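Local coordinates for rhodopsin (Todarodes pacificus, PDB 2Z73), which detects light through its bound retinal and, when the chromophore isomerises, signals through G proteins to activate phospholipase C in squid vision, at residues Thr60-Leu65 and Arg323-Gln328; Cys186-Ile191 and Ser199-Met204; Ala253-Arg258 and Glu345-Ala350. All coordinates share one frame; numbering follows the deposited sequence.

Contact 1. Residues Thr60-Leu65 and Arg323-Gln328; sequences TKTKSL and REAISQ. With PLM (palmitic acid), chain E.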
loop_
_atom_site.group_PDB
_atom_site.type_symbol
_atom_site.label_atom_id
_atom_site.label_comp_id
_atom_site.label_asym_id
_atom_site.label_seq_id
_atom_site.Cartn_x
_atom_site.Cartn_y
_atom_site.Cartn_z
ATOM N N THR A 60 17.766 -0.350 0.254
ATOM C CA THR A 60 18.691 -0.201 -0.866
ATOM C C THR A 60 20.156 -0.234 -0.422
ATOM O O THR A 60 21.037 -0.493 -1.234
ATOM C CB THR A 60 18.489 1.126 -1.638
ATOM O OG1 THR A 60 18.399 2.210 -0.713
ATOM C CG2 THR A 60 17.246 1.076 -2.493
ATOM N N LYS A 61 20.413 -0.002 0.862
ATOM C CA LYS A 61 21.784 0.034 1.333
ATOM C C LYS A 61 22.285 -1.097 2.228
ATOM O O LYS A 61 23.484 -1.179 2.503
ATOM C CB LYS A 61 22.041 1.379 2.012
ATOM C CG LYS A 61 21.906 2.553 1.048
ATOM C CD LYS A 61 22.852 2.384 -0.140
ATOM C CE LYS A 61 22.581 3.413 -1.223
ATOM N NZ LYS A 61 23.479 3.235 -2.403
ATOM N N THR A 62 21.391 -1.967 2.683
ATOM C CA THR A 62 21.817 -3.068 3.529
ATOM C C THR A 62 22.081 -4.294 2.669
ATOM O O THR A 62 21.323 -4.573 1.738
ATOM C CB THR A 62 20.764 -3.408 4.583
ATOM O OG1 THR A 62 20.554 -2.271 5.432
ATOM C CG2 THR A 62 21.218 -4.577 5.419
ATOM N N LYS A 63 23.157 -5.021 2.976
ATOM C CA LYS A 63 23.540 -6.206 2.213
ATOM C C LYS A 63 22.611 -7.392 2.430
ATOM O O LYS A 63 22.318 -8.142 1.496
ATOM C CB LYS A 63 24.976 -6.618 2.557
ATOM C CG LYS A 63 25.491 -7.798 1.726
ATOM C CD LYS A 63 26.931 -8.183 2.061
ATOM C CE LYS A 63 27.056 -8.751 3.463
ATOM N NZ LYS A 63 28.452 -9.191 3.763
ATOM N N SER A 64 22.150 -7.572 3.661
ATOM C CA SER A 64 21.264 -8.681 3.974
ATOM C C SER A 64 19.893 -8.524 3.334
ATOM O O SER A 64 19.134 -9.489 3.241
ATOM C CB SER A 64 21.120 -8.824 5.489
ATOM O OG SER A 64 20.697 -7.614 6.084
ATOM N N LEU A 65 19.579 -7.311 2.884
ATOM C CA LEU A 65 18.289 -7.044 2.253
ATOM C C LEU A 65 18.422 -6.816 0.740
ATOM O O LEU A 65 17.580 -6.157 0.138
ATOM C CB LEU A 65 17.658 -5.805 2.887
ATOM C CG LEU A 65 17.684 -5.637 4.411
ATOM C CD1 LEU A 65 16.940 -4.358 4.800
ATOM C CD2 LEU A 65 17.044 -6.844 5.076
ATOM N N ARG A 323 14.455 -5.094 11.175
ATOM C CA ARG A 323 14.580 -4.628 12.548
ATOM C C ARG A 323 16.043 -4.616 12.956
ATOM O O ARG A 323 16.473 -3.793 13.769
ATOM C CB ARG A 323 13.785 -5.539 13.493
ATOM C CG ARG A 323 12.294 -5.245 13.529
ATOM C CD ARG A 323 11.538 -6.336 14.256
ATOM N NE ARG A 323 12.040 -6.591 15.607
ATOM C CZ ARG A 323 11.834 -5.804 16.660
ATOM N NH1 ARG A 323 11.122 -4.688 16.541
ATOM N NH2 ARG A 323 12.332 -6.141 17.840
ATOM N N GLU A 324 16.808 -5.535 12.386
ATOM C CA GLU A 324 18.232 -5.632 12.685
ATOM C C GLU A 324 18.848 -4.313 12.227
ATOM O O GLU A 324 19.378 -3.537 13.021
ATOM C CB GLU A 324 18.829 -6.805 11.900
ATOM C CG GLU A 324 20.044 -7.470 12.515
ATOM C CD GLU A 324 20.734 -8.401 11.531
ATOM O OE1 GLU A 324 21.593 -9.201 11.958
ATOM O OE2 GLU A 324 20.417 -8.320 10.320
ATOM N N ALA A 325 18.740 -4.061 10.930
ATOM C CA ALA A 325 19.266 -2.848 10.320
ATOM C C ALA A 325 18.905 -1.585 11.098
ATOM O O ALA A 325 19.748 -0.720 11.315
ATOM C CB ALA A 325 18.759 -2.743 8.873
ATOM N N ILE A 326 17.655 -1.463 11.515
ATOM C CA ILE A 326 17.260 -0.272 12.255
ATOM C C ILE A 326 18.105 -0.138 13.513
ATOM O O ILE A 326 18.679 0.915 13.777
ATOM C CB ILE A 326 15.747 -0.303 12.636
ATOM C CG1 ILE A 326 14.891 -0.283 11.370
ATOM C CG2 ILE A 326 15.387 0.916 13.486
ATOM C CD1 ILE A 326 13.413 -0.170 11.642
ATOM N N SER A 327 18.193 -1.219 14.279
ATOM C CA SER A 327 18.965 -1.213 15.522
ATOM C C SER A 327 20.403 -0.769 15.284
ATOM O O SER A 327 21.039 -0.185 16.163
ATOM C CB SER A 327 18.957 -2.608 16.151
ATOM O OG SER A 327 19.698 -3.528 15.369
ATOM N N GLN A 328 20.897 -1.047 14.081
ATOM C CA GLN A 328 22.260 -0.704 13.682
ATOM C C GLN A 328 22.414 0.689 13.071
ATOM O O GLN A 328 23.532 1.164 12.922
ATOM C CB GLN A 328 22.785 -1.735 12.675
ATOM C CG GLN A 328 23.128 -3.096 13.261
ATOM C CD GLN A 328 23.108 -4.203 12.220
ATOM O OE1 GLN A 328 23.863 -5.164 12.316
ATOM N NE2 GLN A 328 22.225 -4.083 11.230
HETATM C C1 PLM E . 21.304 5.754 -3.933
HETATM O O2 PLM E . 22.115 6.507 -3.409
HETATM C C2 PLM E . 20.083 5.301 -3.127
HETATM C C3 PLM E . 18.743 5.726 -3.744
HETATM C C4 PLM E . 17.935 6.558 -2.755
HETATM C C5 PLM E . 16.519 6.747 -3.219
HETATM C C6 PLM E . 15.765 7.581 -2.212
HETATM C C7 PLM E . 14.559 8.226 -2.860
HETATM C C8 PLM E . 13.765 9.096 -1.872
HETATM C C9 PLM E . 12.345 9.377 -2.368
HETATM C CA PLM E . 12.244 10.674 -3.138
HETATM C CB PLM E . 11.092 10.617 -4.121
HETATM C CC PLM E . 10.708 12.001 -4.606
HETATM C CD PLM E . 9.560 11.927 -5.592
HETATM C CE PLM E . 8.510 12.959 -5.258
HETATM C CF PLM E . 8.317 13.977 -6.369
HETATM C CG PLM E . 7.251 15.005 -6.005
#

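Contact 2. Residues Cys186-Ile191 and Ser199-Met204; sequences CSFDYI and SNILCM. With RET (retinal), chain D.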
loop_
_atom_site.group_PDB
_atom_site.type_symbol
_atom_site.label_atom_id
_atom_site.label_comp_id
_atom_site.label_asym_id
_atom_site.label_seq_id
_atom_site.Cartn_x
_atom_site.Cartn_y
_atom_site.Cartn_z
ATOM N N CYS A 186 -8.324 16.803 -3.210
ATOM C CA CYS A 186 -8.965 16.393 -4.438
ATOM C C CYS A 186 -9.021 14.887 -4.578
ATOM O O CYS A 186 -8.383 14.165 -3.826
ATOM C CB CYS A 186 -8.236 17.058 -5.622
ATOM S SG CYS A 186 -8.704 18.826 -5.765
ATOM N N SER A 187 -9.827 14.421 -5.520
ATOM C CA SER A 187 -9.992 12.995 -5.780
ATOM C C SER A 187 -10.728 12.894 -7.107
ATOM O O SER A 187 -10.917 13.905 -7.780
ATOM C CB SER A 187 -10.825 12.351 -4.669
ATOM O OG SER A 187 -10.881 10.944 -4.830
ATOM N N PHE A 188 -11.137 11.690 -7.494
ATOM C CA PHE A 188 -11.871 11.539 -8.747
ATOM C C PHE A 188 -13.335 11.885 -8.521
ATOM O O PHE A 188 -13.781 12.028 -7.384
ATOM C CB PHE A 188 -11.726 10.119 -9.293
ATOM C CG PHE A 188 -12.239 9.045 -8.373
ATOM C CD1 PHE A 188 -13.424 8.369 -8.663
ATOM C CD2 PHE A 188 -11.531 8.690 -7.237
ATOM C CE1 PHE A 188 -13.898 7.351 -7.831
ATOM C CE2 PHE A 188 -11.994 7.675 -6.397
ATOM C CZ PHE A 188 -13.183 7.005 -6.699
ATOM N N ASP A 189 -14.086 12.033 -9.603
ATOM C CA ASP A 189 -15.505 12.371 -9.509
ATOM C C ASP A 189 -16.381 11.113 -9.420
ATOM O O ASP A 189 -16.559 10.393 -10.407
ATOM C CB ASP A 189 -15.903 13.212 -10.722
ATOM C CG ASP A 189 -17.276 13.816 -10.586
ATOM O OD1 ASP A 189 -17.927 13.604 -9.542
ATOM O OD2 ASP A 189 -17.699 14.509 -11.532
ATOM N N TYR A 190 -16.912 10.853 -8.226
ATOM C CA TYR A 190 -17.769 9.687 -7.997
ATOM C C TYR A 190 -19.224 10.118 -7.878
ATOM O O TYR A 190 -20.099 9.317 -7.559
ATOM C CB TYR A 190 -17.335 8.943 -6.727
ATOM C CG TYR A 190 -17.089 9.840 -5.529
ATOM C CD1 TYR A 190 -15.809 9.977 -4.985
ATOM C CD2 TYR A 190 -18.128 10.564 -4.949
ATOM C CE1 TYR A 190 -15.570 10.813 -3.894
ATOM C CE2 TYR A 190 -17.902 11.404 -3.862
ATOM C CZ TYR A 190 -16.616 11.524 -3.339
ATOM O OH TYR A 190 -16.382 12.368 -2.276
ATOM N N ILE A 191 -19.473 11.392 -8.146
ATOM C CA ILE A 191 -20.822 11.932 -8.078
ATOM C C ILE A 191 -21.494 11.937 -9.463
ATOM O O ILE A 191 -22.556 11.342 -9.646
ATOM C CB ILE A 191 -20.794 13.350 -7.500
ATOM C CG1 ILE A 191 -20.273 13.299 -6.058
ATOM C CG2 ILE A 191 -22.166 13.958 -7.566
ATOM C CD1 ILE A 191 -20.071 14.669 -5.427
ATOM N N SER A 199 -18.046 4.753 -16.469
ATOM C CA SER A 199 -17.193 3.702 -17.029
ATOM C C SER A 199 -15.803 3.781 -16.409
ATOM O O SER A 199 -15.191 2.755 -16.088
ATOM C CB SER A 199 -17.093 3.833 -18.558
ATOM O OG SER A 199 -16.712 5.136 -18.956
ATOM N N ASN A 200 -15.305 5.000 -16.234
ATOM C CA ASN A 200 -13.995 5.188 -15.636
ATOM C C ASN A 200 -14.019 4.711 -14.188
ATOM O O ASN A 200 -13.057 4.114 -13.713
ATOM C CB ASN A 200 -13.574 6.651 -15.705
ATOM C CG ASN A 200 -12.152 6.863 -15.229
ATOM O OD1 ASN A 200 -11.918 7.486 -14.194
ATOM N ND2 ASN A 200 -11.193 6.340 -15.987
ATOM N N ILE A 201 -15.115 4.970 -13.484
ATOM C CA ILE A 201 -15.224 4.505 -12.101
ATOM C C ILE A 201 -15.213 2.983 -12.107
ATOM O O ILE A 201 -14.441 2.353 -11.385
ATOM C CB ILE A 201 -16.531 4.965 -11.429
ATOM C CG1 ILE A 201 -16.491 6.469 -11.184
ATOM C CG2 ILE A 201 -16.733 4.207 -10.132
ATOM C CD1 ILE A 201 -17.717 7.015 -10.523
ATOM N N LEU A 202 -16.071 2.387 -12.928
ATOM C CA LEU A 202 -16.140 0.932 -13.001
ATOM C C LEU A 202 -14.773 0.343 -13.337
ATOM O O LEU A 202 -14.403 -0.727 -12.845
ATOM C CB LEU A 202 -17.176 0.506 -14.044
ATOM C CG LEU A 202 -18.605 0.925 -13.688
ATOM C CD1 LEU A 202 -19.529 0.596 -14.835
ATOM C CD2 LEU A 202 -19.050 0.225 -12.409
ATOM N N CYS A 203 -14.023 1.051 -14.175
ATOM C CA CYS A 203 -12.693 0.604 -14.556
ATOM C C CYS A 203 -11.732 0.692 -13.370
ATOM O O CYS A 203 -10.919 -0.214 -13.147
ATOM C CB CYS A 203 -12.160 1.454 -15.707
ATOM S SG CYS A 203 -12.708 0.928 -17.330
ATOM N N MET A 204 -11.825 1.792 -12.624
ATOM C CA MET A 204 -10.969 1.992 -11.469
ATOM C C MET A 204 -11.181 0.876 -10.467
ATOM O O MET A 204 -10.232 0.192 -10.069
ATOM C CB MET A 204 -11.252 3.339 -10.802
ATOM C CG MET A 204 -10.493 4.508 -11.417
ATOM S SD MET A 204 -10.755 6.037 -10.536
ATOM C CE MET A 204 -9.697 7.132 -11.458
HETATM C C1 RET D . -10.862 2.863 -5.259
HETATM C C2 RET D . -11.082 1.580 -4.408
HETATM C C3 RET D . -10.055 1.330 -3.317
HETATM C C4 RET D . -8.608 1.404 -3.834
HETATM C C5 RET D . -8.347 2.640 -4.697
HETATM C C6 RET D . -9.348 3.317 -5.347
HETATM C C7 RET D . -9.079 4.555 -6.191
HETATM C C8 RET D . -8.722 5.811 -5.676
HETATM C C9 RET D . -8.359 7.077 -6.329
HETATM C C10 RET D . -8.057 8.048 -5.458
HETATM C C11 RET D . -7.593 9.403 -5.661
HETATM C C12 RET D . -7.304 10.344 -4.711
HETATM C C13 RET D . -7.454 10.424 -3.206
HETATM C C14 RET D . -6.969 11.508 -2.528
HETATM C C15 RET D . -7.090 11.670 -1.074
HETATM C C16 RET D . -11.435 2.638 -6.658
HETATM C C17 RET D . -11.765 3.959 -4.604
HETATM C C18 RET D . -6.876 2.963 -4.698
HETATM C C19 RET D . -8.313 7.183 -7.841
HETATM C C20 RET D . -8.172 9.245 -2.513
#

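Contact 3. Residues Ala253-Arg258 and Glu345-Ala350; sequences ANAEMR and EDDKDA. With BOG (octyl beta-D-glucopyranoside), chain C.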
loop_
_atom_site.group_PDB
_atom_site.type_symbol
_atom_site.label_atom_id
_atom_site.label_comp_id
_atom_site.label_asym_id
_atom_site.label_seq_id
_atom_site.Cartn_x
_atom_site.Cartn_y
_atom_site.Cartn_z
ATOM N N ALA A 253 11.930 -22.227 5.442
ATOM C CA ALA A 253 10.487 -22.179 5.261
ATOM C C ALA A 253 9.835 -21.274 6.305
ATOM O O ALA A 253 8.893 -20.547 6.000
ATOM C CB ALA A 253 9.909 -23.584 5.342
ATOM N N ASN A 254 10.337 -21.322 7.538
ATOM C CA ASN A 254 9.806 -20.484 8.608
ATOM C C ASN A 254 10.035 -19.025 8.242
ATOM O O ASN A 254 9.121 -18.199 8.292
ATOM C CB ASN A 254 10.519 -20.770 9.932
ATOM C CG ASN A 254 10.047 -22.048 10.595
ATOM O OD1 ASN A 254 10.278 -23.143 10.098
ATOM N ND2 ASN A 254 9.370 -21.907 11.734
ATOM N N ALA A 255 11.278 -18.725 7.879
ATOM C CA ALA A 255 11.683 -17.383 7.496
ATOM C C ALA A 255 10.795 -16.849 6.375
ATOM O O ALA A 255 10.281 -15.738 6.459
ATOM C CB ALA A 255 13.138 -17.390 7.061
ATOM N N GLU A 256 10.614 -17.645 5.329
ATOM C CA GLU A 256 9.781 -17.237 4.208
ATOM C C GLU A 256 8.326 -17.078 4.648
ATOM O O GLU A 256 7.655 -16.104 4.292
ATOM C CB GLU A 256 9.867 -18.274 3.087
ATOM C CG GLU A 256 11.274 -18.485 2.554
ATOM C CD GLU A 256 11.835 -17.253 1.866
ATOM O OE1 GLU A 256 13.050 -17.238 1.586
ATOM O OE2 GLU A 256 11.062 -16.306 1.599
ATOM N N MET A 257 7.849 -18.043 5.430
ATOM C CA MET A 257 6.481 -18.027 5.920
ATOM C C MET A 257 6.211 -16.731 6.661
ATOM O O MET A 257 5.174 -16.098 6.467
ATOM C CB MET A 257 6.236 -19.213 6.855
ATOM C CG MET A 257 4.792 -19.354 7.346
ATOM S SD MET A 257 3.584 -19.636 6.019
ATOM C CE MET A 257 2.454 -18.305 6.296
ATOM N N ARG A 258 7.152 -16.330 7.508
ATOM C CA ARG A 258 6.987 -15.098 8.274
ATOM C C ARG A 258 6.781 -13.892 7.359
ATOM O O ARG A 258 5.921 -13.047 7.623
ATOM C CB ARG A 258 8.195 -14.844 9.177
ATOM C CG ARG A 258 7.927 -13.732 10.172
ATOM C CD ARG A 258 9.120 -13.427 11.053
ATOM N NE ARG A 258 8.784 -12.430 12.065
ATOM C CZ ARG A 258 8.321 -12.715 13.278
ATOM N NH1 ARG A 258 8.036 -11.734 14.126
ATOM N NH2 ARG A 258 8.163 -13.976 13.654
ATOM N N GLU A 345 17.973 -15.672 13.948
ATOM C CA GLU A 345 18.432 -17.053 13.947
ATOM C C GLU A 345 17.960 -17.858 12.744
ATOM O O GLU A 345 18.777 -18.412 12.010
ATOM C CB GLU A 345 17.989 -17.745 15.234
ATOM C CG GLU A 345 18.513 -17.075 16.487
ATOM C CD GLU A 345 18.001 -17.729 17.749
ATOM O OE1 GLU A 345 16.766 -17.834 17.904
ATOM O OE2 GLU A 345 18.832 -18.136 18.586
ATOM N N ASP A 346 16.646 -17.924 12.541
ATOM C CA ASP A 346 16.090 -18.679 11.422
ATOM C C ASP A 346 16.703 -18.309 10.076
ATOM O O ASP A 346 16.741 -19.132 9.162
ATOM C CB ASP A 346 14.568 -18.515 11.354
ATOM C CG ASP A 346 13.832 -19.418 12.339
ATOM O OD1 ASP A 346 13.975 -19.215 13.564
ATOM O OD2 ASP A 346 13.111 -20.331 11.884
ATOM N N ASP A 347 17.180 -17.074 9.946
ATOM C CA ASP A 347 17.808 -16.649 8.696
ATOM C C ASP A 347 19.238 -17.170 8.636
ATOM O O ASP A 347 19.767 -17.449 7.559
ATOM C CB ASP A 347 17.814 -15.123 8.572
ATOM C CG ASP A 347 16.450 -14.559 8.225
ATOM O OD1 ASP A 347 15.602 -14.432 9.131
ATOM O OD2 ASP A 347 16.232 -14.251 7.036
ATOM N N LYS A 348 19.857 -17.301 9.804
ATOM C CA LYS A 348 21.225 -17.792 9.905
ATOM C C LYS A 348 21.321 -19.222 9.379
ATOM O O LYS A 348 22.085 -19.508 8.454
ATOM C CB LYS A 348 21.678 -17.746 11.364
ATOM C CG LYS A 348 21.564 -16.365 11.995
ATOM C CD LYS A 348 21.911 -16.387 13.477
ATOM C CE LYS A 348 21.798 -14.997 14.091
ATOM N NZ LYS A 348 22.017 -15.015 15.568
ATOM N N ASP A 349 20.536 -20.115 9.974
ATOM C CA ASP A 349 20.519 -21.521 9.584
ATOM C C ASP A 349 20.081 -21.709 8.140
ATOM O O ASP A 349 20.663 -22.505 7.403
ATOM C CB ASP A 349 19.583 -22.313 10.500
ATOM C CG ASP A 349 20.045 -22.320 11.945
ATOM O OD1 ASP A 349 20.175 -21.231 12.541
ATOM O OD2 ASP A 349 20.282 -23.421 12.484
ATOM N N ALA A 350 19.050 -20.976 7.740
ATOM C CA ALA A 350 18.528 -21.072 6.385
ATOM C C ALA A 350 19.590 -20.788 5.330
ATOM O O ALA A 350 19.511 -21.292 4.210
ATOM C CB ALA A 350 17.357 -20.109 6.212
HETATM C C1 BOG C . 14.446 -13.484 1.235
HETATM O O1 BOG C . 13.105 -13.316 1.059
HETATM C C2 BOG C . 14.489 -13.874 2.690
HETATM O O2 BOG C . 13.953 -12.831 3.592
HETATM C C3 BOG C . 15.923 -14.077 2.881
HETATM O O3 BOG C . 15.974 -14.453 4.210
HETATM C C4 BOG C . 16.450 -15.189 1.886
HETATM O O4 BOG C . 17.817 -15.393 2.064
HETATM C C5 BOG C . 16.372 -14.765 0.481
HETATM O O5 BOG C . 14.973 -14.562 0.317
HETATM C C6 BOG C . 16.886 -15.883 -0.522
HETATM O O6 BOG C . 16.785 -15.362 -1.953
HETATM C "C1'" BOG C . 13.106 -12.175 0.248
HETATM C "C2'" BOG C . 11.744 -12.182 -0.236
HETATM C "C3'" BOG C . 11.263 -10.835 0.183
HETATM C "C4'" BOG C . 9.918 -11.133 0.534
HETATM C "C5'" BOG C . 9.273 -9.801 0.628
HETATM C "C6'" BOG C . 8.239 -10.064 1.579
HETATM C "C7'" BOG C . 7.643 -8.724 1.732
HETATM C "C8'" BOG C . 7.114 -8.803 3.056
#

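Contact 1. Residues Thr60-Leu65 and Arg323-Gln328
Ala325 and Thr62 form the centre of this small contact, which buries about 100 Å² in all. The methyl CB of Ala325 points at the Thr62 side chain and meets it on the hydroxyl branch, with Thr62 OG1 3.9 Å from Ala325 CB. That branch lies beside the backbone N (chi1 -61°), which lets OG1 face the methyl while it bonds to the carbonyl O of Leu58 one turn back; the hydroxyl is thus satisfied by the last turn of helix 31-61. Thr62 is the first residue to leave helical geometry after that helix, and no hydrogen bond spans the two segments. Two residues further on comes a second, looser touch, where Ser64 OG lies 4.3 Å from Glu324 OE2, too far for a hydrogen bond. Just before Thr62, the bent chain of Lys61 brings NZ to 3.7 Å from C1 of a palmitic acid. Helix 320-329, the cytoplasmic helix 8 of class A receptors, thus rests its Ala325 against the exit of helix 31-61. Leu58 of that helix also touches Ala325 and Ile326, while Leu65 packs back on Phe59 and on Asn70 of helix 70-87.

Contact 2. Residues Cys186-Ile191 and Ser199-Met204
Phe188 meets Met204 and Ile201 beside retinal in a buried contact of about 187 Å². Met204 SD sits over one face of the ring, 4.1 Å from the Phe188 centroid and 16° off the normal, a Met-aromatic contact in which the methionine and phenylalanine side chains run antiparallel past one another. Ile201 comes to the ring edge, its CG1 4.3 Å from Phe188 CE1. The retinal methyl C19 touches the ring and the sulfur, 3.6 Å from Phe188 CD2 and 3.8 Å from Met204 SD. Phe188 reaches this place with CG in the crowded position between backbone N and carbonyl carbon (chi1 60°). With an alanine at Phe188, the Met204 sulfur would probably lose its aromatic partner and a gap would open beside the C19 methyl. Further out, Ile201 CD1 lies 3.6 Å from Asp189 O and also touches Tyr190 CA. The Tyr190 ring places CD1 above the face of Phe188 opposite Met204, and its OH bonds to Glu180. An Asx turn shapes the chain here: Ile191 N donates to Asp189 OD1 (3.0 Å) from above the carboxylate plane, and Ser192 OG binds OD2. At the far end of the segment, Cys186 is fixed by its disulfide to Cys108. Strand 186-188 pairs antiparallel with strand 177-179, whose Tyr177 touches both Phe188 and Met204, and the hairpin lies against helix 195-224 at the extracellular side of the pocket, with Tyr277 and Gln285 of helix 246-286 alongside.

Contact 3. Residues Ala253-Arg258 and Glu345-Ala350
Asp346 and Asn254 make the closest van der Waals contact between the two helices, Asp346 OD2 lying 3.3 Å from Asn254 CB. The carboxylate oxygen meets the aliphatic root of the asparagine, brought there by an Asp346 CG that stands beside its own backbone N (chi1 -80°). Ala255 adds the other van der Waals touch: its small CB points at helix 345-351 and lies 4.4 Å from Asp347 OD1. The methyl lets the backbones come close, Ala255 CA and Asp346 CA being 6.0 Å apart. No hydrogen bond or salt bridge joins the two segments directly. Polar interactions instead lead outward. Asp347 OD2 is 2.8 Å from O3 of an octyl glucoside, whose ring also neighbours Glu256, with OE1 of Glu256 3.5 Å from its O5. Glu256 forms salt bridges with Arg133 and Lys146; the pair with Arg133, the arginine of the DRY motif, corresponds to the ionic lock of class A receptors. Lys248 NZ donates to the carbonyl O of Ala350, a polar tie between helices 246-286 and 345-351. Two acidic residues of 345-350 take part in weak, long ion pairs, Asp347 with Lys321 and Asp349 with Arg247. The chemistry implies a contact of close backbones and a small methyl, in which the negative charge of helix 345-351 is probably offset in part through those weak pairs, while Glu256, 7.0 Å by its OE1 from Asp347 OD2, is likely to have its charge balanced by Arg133 and Lys146.

In the fold
Contacts 1 and 3 lie near each other on the cytoplasmic side without touching, about 16 Å between centres and about 6 Å between nearest atoms, whereas contact 2 is on the opposite side of the chain's centre, its centre about 40 Å from that of contact 1 and about 43 Å from that of contact 3. Along the chain, 60-65 comes first, then contact 2, then 253-258, 323-328 and 345-350, so contacts 1 and 3 interlock and contact 2 falls within the span of contact 1. Helix 246-286 links the two ends: it carries 253-258, and its extracellular end borders contact 2. Retinal is thus held near one end, while two cytoplasmic helices dock at the other, G-protein-facing side.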